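Local coordinates for protein transcriptional activator, putative (Pyrococcus furiosus, PDB 1RTW) that is a putative transcriptional activator of undetermined function, with the all-helical fold of the TENA/THI-4/PQQC family, at residues Y44-N49 with K103-Y108; D99-S104 with W202-G207. All coordinates share one frame; numbering follows the deposited sequence.

Interaction 1 (Y44-N49 with K103-Y108)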
# COMPACT_ATOMS: atom_id res chain seq x y z
N TYR B 44 8.92 19.02 -12.68
CA TYR B 44 9.78 18.75 -11.54
C TYR B 44 8.95 18.01 -10.49
O TYR B 44 9.44 17.07 -9.85
CB TYR B 44 10.31 20.06 -10.96
CG TYR B 44 11.17 19.89 -9.74
CD1 TYR B 44 12.40 19.25 -9.82
CD2 TYR B 44 10.77 20.41 -8.51
CE1 TYR B 44 13.22 19.13 -8.71
CE2 TYR B 44 11.58 20.30 -7.39
CZ TYR B 44 12.80 19.66 -7.50
OH TYR B 44 13.61 19.58 -6.40
N TYR B 45 7.70 18.44 -10.33
CA TYR B 45 6.78 17.81 -9.40
C TYR B 45 6.47 16.40 -9.90
O TYR B 45 6.42 15.45 -9.12
CB TYR B 45 5.48 18.61 -9.35
CG TYR B 45 4.39 17.97 -8.53
CD1 TYR B 45 3.31 17.32 -9.14
CD2 TYR B 45 4.42 18.04 -7.15
CE1 TYR B 45 2.28 16.77 -8.38
CE2 TYR B 45 3.39 17.49 -6.37
CZ TYR B 45 2.33 16.86 -6.99
OH TYR B 45 1.33 16.33 -6.20
N PHE B 46 6.30 16.26 -11.21
CA PHE B 46 6.01 14.95 -11.77
C PHE B 46 7.18 13.98 -11.57
O PHE B 46 6.97 12.84 -11.19
CB PHE B 46 5.68 15.06 -13.27
CG PHE B 46 5.38 13.73 -13.92
CD1 PHE B 46 4.12 13.15 -13.78
CD2 PHE B 46 6.37 13.02 -14.58
CE1 PHE B 46 3.86 11.87 -14.29
CE2 PHE B 46 6.12 11.73 -15.09
CZ PHE B 46 4.86 11.15 -14.94
N VAL B 47 8.40 14.45 -11.81
CA VAL B 47 9.59 13.60 -11.68
C VAL B 47 9.74 13.06 -10.26
O VAL B 47 10.01 11.87 -10.07
CB VAL B 47 10.87 14.36 -12.11
CG1 VAL B 47 12.11 13.56 -11.76
CG2 VAL B 47 10.82 14.65 -13.62
N LYS B 48 9.54 13.93 -9.27
CA LYS B 48 9.65 13.53 -7.87
C LYS B 48 8.69 12.38 -7.58
O LYS B 48 9.06 11.39 -6.96
CB LYS B 48 9.32 14.71 -6.94
CG LYS B 48 10.45 15.72 -6.76
CD LYS B 48 10.13 16.78 -5.70
CE LYS B 48 8.97 17.66 -6.13
NZ LYS B 48 8.70 18.75 -5.14
N ASN B 49 7.46 12.52 -8.06
CA ASN B 49 6.45 11.50 -7.82
C ASN B 49 6.59 10.29 -8.70
O ASN B 49 6.13 9.21 -8.35
CB ASN B 49 5.07 12.12 -7.92
CG ASN B 49 4.78 13.03 -6.77
OD1 ASN B 49 4.66 12.58 -5.63
ND2 ASN B 49 4.70 14.33 -7.04
N LYS B 103 -1.16 17.03 -10.99
CA LYS B 103 -1.54 16.28 -9.79
C LYS B 103 -2.37 15.06 -10.16
O LYS B 103 -2.21 13.98 -9.59
CB LYS B 103 -2.33 17.15 -8.82
CG LYS B 103 -1.58 18.38 -8.33
CD LYS B 103 -2.38 19.12 -7.28
CE LYS B 103 -3.69 19.65 -7.83
NZ LYS B 103 -4.43 20.47 -6.81
N SER B 104 -3.25 15.24 -11.13
CA SER B 104 -4.13 14.19 -11.62
C SER B 104 -3.34 13.04 -12.26
O SER B 104 -3.68 11.87 -12.13
CB SER B 104 -5.09 14.81 -12.64
OG SER B 104 -6.04 13.87 -13.07
N TYR B 105 -2.27 13.38 -12.96
CA TYR B 105 -1.44 12.38 -13.60
C TYR B 105 -0.68 11.62 -12.52
O TYR B 105 -0.64 10.38 -12.51
CB TYR B 105 -0.49 13.09 -14.57
CG TYR B 105 0.33 12.19 -15.46
CD1 TYR B 105 0.28 10.80 -15.33
CD2 TYR B 105 1.20 12.74 -16.42
CE1 TYR B 105 1.06 9.98 -16.13
CE2 TYR B 105 1.98 11.92 -17.22
CZ TYR B 105 1.91 10.54 -17.06
OH TYR B 105 2.70 9.71 -17.80
N VAL B 106 -0.11 12.38 -11.59
CA VAL B 106 0.64 11.80 -10.48
C VAL B 106 -0.21 10.84 -9.65
O VAL B 106 0.18 9.70 -9.42
CB VAL B 106 1.21 12.92 -9.55
CG1 VAL B 106 1.62 12.35 -8.17
CG2 VAL B 106 2.40 13.58 -10.23
N ASN B 107 -1.39 11.30 -9.25
CA ASN B 107 -2.28 10.49 -8.42
C ASN B 107 -2.76 9.23 -9.10
O ASN B 107 -2.95 8.20 -8.45
CB ASN B 107 -3.44 11.34 -7.90
CG ASN B 107 -2.97 12.42 -6.94
OD1 ASN B 107 -1.89 12.31 -6.34
ND2 ASN B 107 -3.77 13.46 -6.77
N TYR B 108 -2.90 9.27 -10.42
CA TYR B 108 -3.30 8.09 -11.16
C TYR B 108 -2.15 7.06 -11.12
O TYR B 108 -2.39 5.87 -10.86
CB TYR B 108 -3.64 8.43 -12.61
CG TYR B 108 -3.87 7.21 -13.47
CD1 TYR B 108 -5.02 6.42 -13.31
CD2 TYR B 108 -2.94 6.82 -14.41
CE1 TYR B 108 -5.21 5.26 -14.06
CE2 TYR B 108 -3.12 5.67 -15.17
CZ TYR B 108 -4.25 4.89 -14.99
OH TYR B 108 -4.41 3.73 -15.71
O HOH W 1 -0.81 14.99 -6.65
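V106 reaches across from helix 100-115 and sets its two methyls against three side chains of helix 33-60. Its CG1, anti to the backbone N (chi1 162°), touches N49 CB at 3.5 Å and also lies against the amide carbon of N49. Its CG2 meets the ring of Y45, with 3.7 Å between V106 CG2 and Y45 CE1, and brushes F46 CD1. Beside this methyl group two rings meet. F46 CE1 sits over the centre of one face of the Y105 ring, 3.4 Å above its plane. The planes are 38° apart, an oblique meeting. Farther along, the tip of the Y45 ring lies by K103, CE1 near its CA and OH near its CG. The side chains cross obliquely, and K103 leads away to E193 of the second subunit.

N49 ND2 donates to Y45 O at 2.9 Å, from above the carbonyl plane. The same oxygen takes the helix bond from N49 N, so two donors grip it. This bond lays N49 ND2 over the centre of one face of the Y45 ring, while N49 OD1 is held by R52. At the ring edge, a water 2.6 Å from Y45 OH donates to N107 OD1 and bridges the two helices. Y105 OH bonds to E198, and F197 stacks with the Y105 ring; both belong to helix 181-201. E128 of helix 118-142 touches both F46 and Y105.

The segments run nearly parallel, their axes 9.9 Å apart at an angle of 7°. A phosphate ion, probably from the crystallisation liquor, lies near the F46 side chain and may mark a pocket. Van der Waals packing of V106 and the rings thus carries the contact, while polar atoms are satisfied by their own helix, a water and neighbouring residues.

Interaction 2 (D99-S104 with W202-G207)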
# COMPACT_ATOMS: atom_id res chain seq x y z
N ASP B 99 -0.08 22.58 -11.25
CA ASP B 99 -1.24 22.48 -12.13
C ASP B 99 -2.10 21.23 -11.84
O ASP B 99 -1.57 20.14 -11.60
CB ASP B 99 -0.78 22.45 -13.59
CG ASP B 99 -1.94 22.53 -14.55
OD1 ASP B 99 -2.17 23.62 -15.11
OD2 ASP B 99 -2.62 21.51 -14.72
N TRP B 100 -3.42 21.38 -11.96
CA TRP B 100 -4.37 20.30 -11.72
C TRP B 100 -4.14 19.06 -12.59
O TRP B 100 -4.32 17.93 -12.13
CB TRP B 100 -5.82 20.80 -11.85
CG TRP B 100 -6.26 21.16 -13.24
CD1 TRP B 100 -6.88 20.34 -14.15
CD2 TRP B 100 -6.14 22.44 -13.88
NE1 TRP B 100 -7.15 21.03 -15.31
CE2 TRP B 100 -6.70 22.32 -15.17
CE3 TRP B 100 -5.60 23.68 -13.49
CZ2 TRP B 100 -6.75 23.39 -16.08
CZ3 TRP B 100 -5.65 24.74 -14.39
CH2 TRP B 100 -6.22 24.59 -15.67
N ARG B 101 -3.75 19.27 -13.85
CA ARG B 101 -3.48 18.16 -14.75
C ARG B 101 -2.28 17.34 -14.25
O ARG B 101 -2.25 16.12 -14.37
CB ARG B 101 -3.17 18.65 -16.17
CG ARG B 101 -4.34 19.24 -16.95
CD ARG B 101 -4.29 20.76 -16.97
NE ARG B 101 -4.44 21.30 -18.31
CZ ARG B 101 -3.98 22.48 -18.70
NH1 ARG B 101 -3.34 23.27 -17.84
NH2 ARG B 101 -4.16 22.88 -19.95
N ALA B 102 -1.30 18.03 -13.68
CA ALA B 102 -0.11 17.35 -13.17
C ALA B 102 -0.44 16.47 -11.96
O ALA B 102 -0.06 15.30 -11.93
CB ALA B 102 0.97 18.37 -12.82
N LYS B 103 -1.16 17.03 -10.99
CA LYS B 103 -1.54 16.28 -9.79
C LYS B 103 -2.37 15.06 -10.16
O LYS B 103 -2.21 13.98 -9.59
CB LYS B 103 -2.33 17.15 -8.82
CG LYS B 103 -1.58 18.38 -8.33
CD LYS B 103 -2.38 19.12 -7.28
CE LYS B 103 -3.69 19.65 -7.83
NZ LYS B 103 -4.43 20.47 -6.81
N SER B 104 -3.25 15.24 -11.13
CA SER B 104 -4.13 14.19 -11.62
C SER B 104 -3.34 13.04 -12.26
O SER B 104 -3.68 11.87 -12.13
CB SER B 104 -5.09 14.81 -12.64
OG SER B 104 -6.04 13.87 -13.07
N TRP B 202 1.65 18.39 -21.78
CA TRP B 202 2.29 19.43 -22.58
C TRP B 202 1.51 20.74 -22.56
O TRP B 202 2.10 21.81 -22.61
CB TRP B 202 2.51 18.96 -24.02
CG TRP B 202 3.44 17.78 -24.15
CD1 TRP B 202 3.09 16.50 -24.48
CD2 TRP B 202 4.85 17.77 -23.91
NE1 TRP B 202 4.20 15.69 -24.46
CE2 TRP B 202 5.29 16.44 -24.12
CE3 TRP B 202 5.78 18.74 -23.54
CZ2 TRP B 202 6.63 16.07 -23.97
CZ3 TRP B 202 7.12 18.36 -23.38
CH2 TRP B 202 7.53 17.03 -23.60
N ASP B 203 0.18 20.65 -22.46
CA ASP B 203 -0.67 21.85 -22.42
C ASP B 203 -0.46 22.73 -21.19
O ASP B 203 -0.72 23.93 -21.23
CB ASP B 203 -2.16 21.47 -22.50
CG ASP B 203 -2.54 20.86 -23.83
OD1 ASP B 203 -3.38 19.92 -23.84
OD2 ASP B 203 -2.02 21.31 -24.87
N ILE B 204 0.02 22.13 -20.10
CA ILE B 204 0.25 22.84 -18.85
C ILE B 204 1.09 24.10 -19.03
O ILE B 204 0.83 25.11 -18.39
CB ILE B 204 0.92 21.92 -17.80
CG1 ILE B 204 -0.08 20.85 -17.34
CG2 ILE B 204 1.40 22.72 -16.61
CD1 ILE B 204 0.53 19.78 -16.44
N ALA B 205 2.09 24.05 -19.91
CA ALA B 205 2.94 25.20 -20.15
C ALA B 205 2.16 26.45 -20.58
O ALA B 205 2.54 27.58 -20.25
CB ALA B 205 3.98 24.85 -21.19
N TYR B 206 1.06 26.25 -21.29
CA TYR B 206 0.25 27.36 -21.77
C TYR B 206 -0.90 27.72 -20.84
O TYR B 206 -1.66 28.65 -21.10
CB TYR B 206 -0.24 27.08 -23.19
CG TYR B 206 0.92 26.71 -24.09
CD1 TYR B 206 1.80 27.68 -24.56
CD2 TYR B 206 1.21 25.37 -24.36
CE1 TYR B 206 2.95 27.34 -25.26
CE2 TYR B 206 2.35 25.01 -25.05
CZ TYR B 206 3.23 26.00 -25.50
OH TYR B 206 4.38 25.63 -26.15
N GLY B 207 -1.00 26.99 -19.73
CA GLY B 207 -2.02 27.25 -18.73
C GLY B 207 -1.80 28.62 -18.13
O GLY B 207 -0.66 29.10 -18.07
O HOH W 2 -5.49 20.16 -21.26
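R101 and I204 reach toward each other tip to tip, with D99 at their flank. I204 crosses D99 obliquely, its CG2 3.7 Å from D99 CB and its CG1 beside the carboxylate. I204 CD1 packs at 3.9 Å against A102 CB, near R101 CB.

Bends at chi2 and chi3 bring the R101 guanidinium beside 203-204, with I204 N over the rim of one face. G207, poorly ordered, has its CA at the edge of the group, near its plane. R101 NH1 forms a salt bridge to D99 OD1 at 3.0 Å. The bond lies in the guanidinium plane but comes from above that of the carboxylate. R101 NH2 rests 3.5 Å from D203 CB. A water accepts from R101 NH2 and donates weakly to D203 OD1, while D203 OD2 is held by H20.

CG of D99 is anti to its backbone N (chi1 -172°), turning the carboxylate back to R101 N. There OD2 is placed to accept the capping bond, though its position is less certain. The negative charge probably suits the positive end of the helix dipole. D99 is an Asp N-cap of helix 100-115; I204 packs on this capped start and ties it to the segment after helix 181-201.

Both interactions use helix 100-115 and share K103 and S104. Interaction 2 holds the start of the helix, and interaction 1 begins about one turn further along. Interaction 1 is the more buried: helix lies against helix, and rings and methyls dominate. Interaction 2 is partly buried and joins a helix start to a less regular segment after helix 181-201. There one carboxylate both caps the helix and pairs with an arginine, and an isoleucine packs against them. Water spans the segments in both, between neutral groups in interaction 1 and between charged ones in interaction 2. Both adjoin the second subunit through K103 and S104, and interaction 1 also through N107 and Y108.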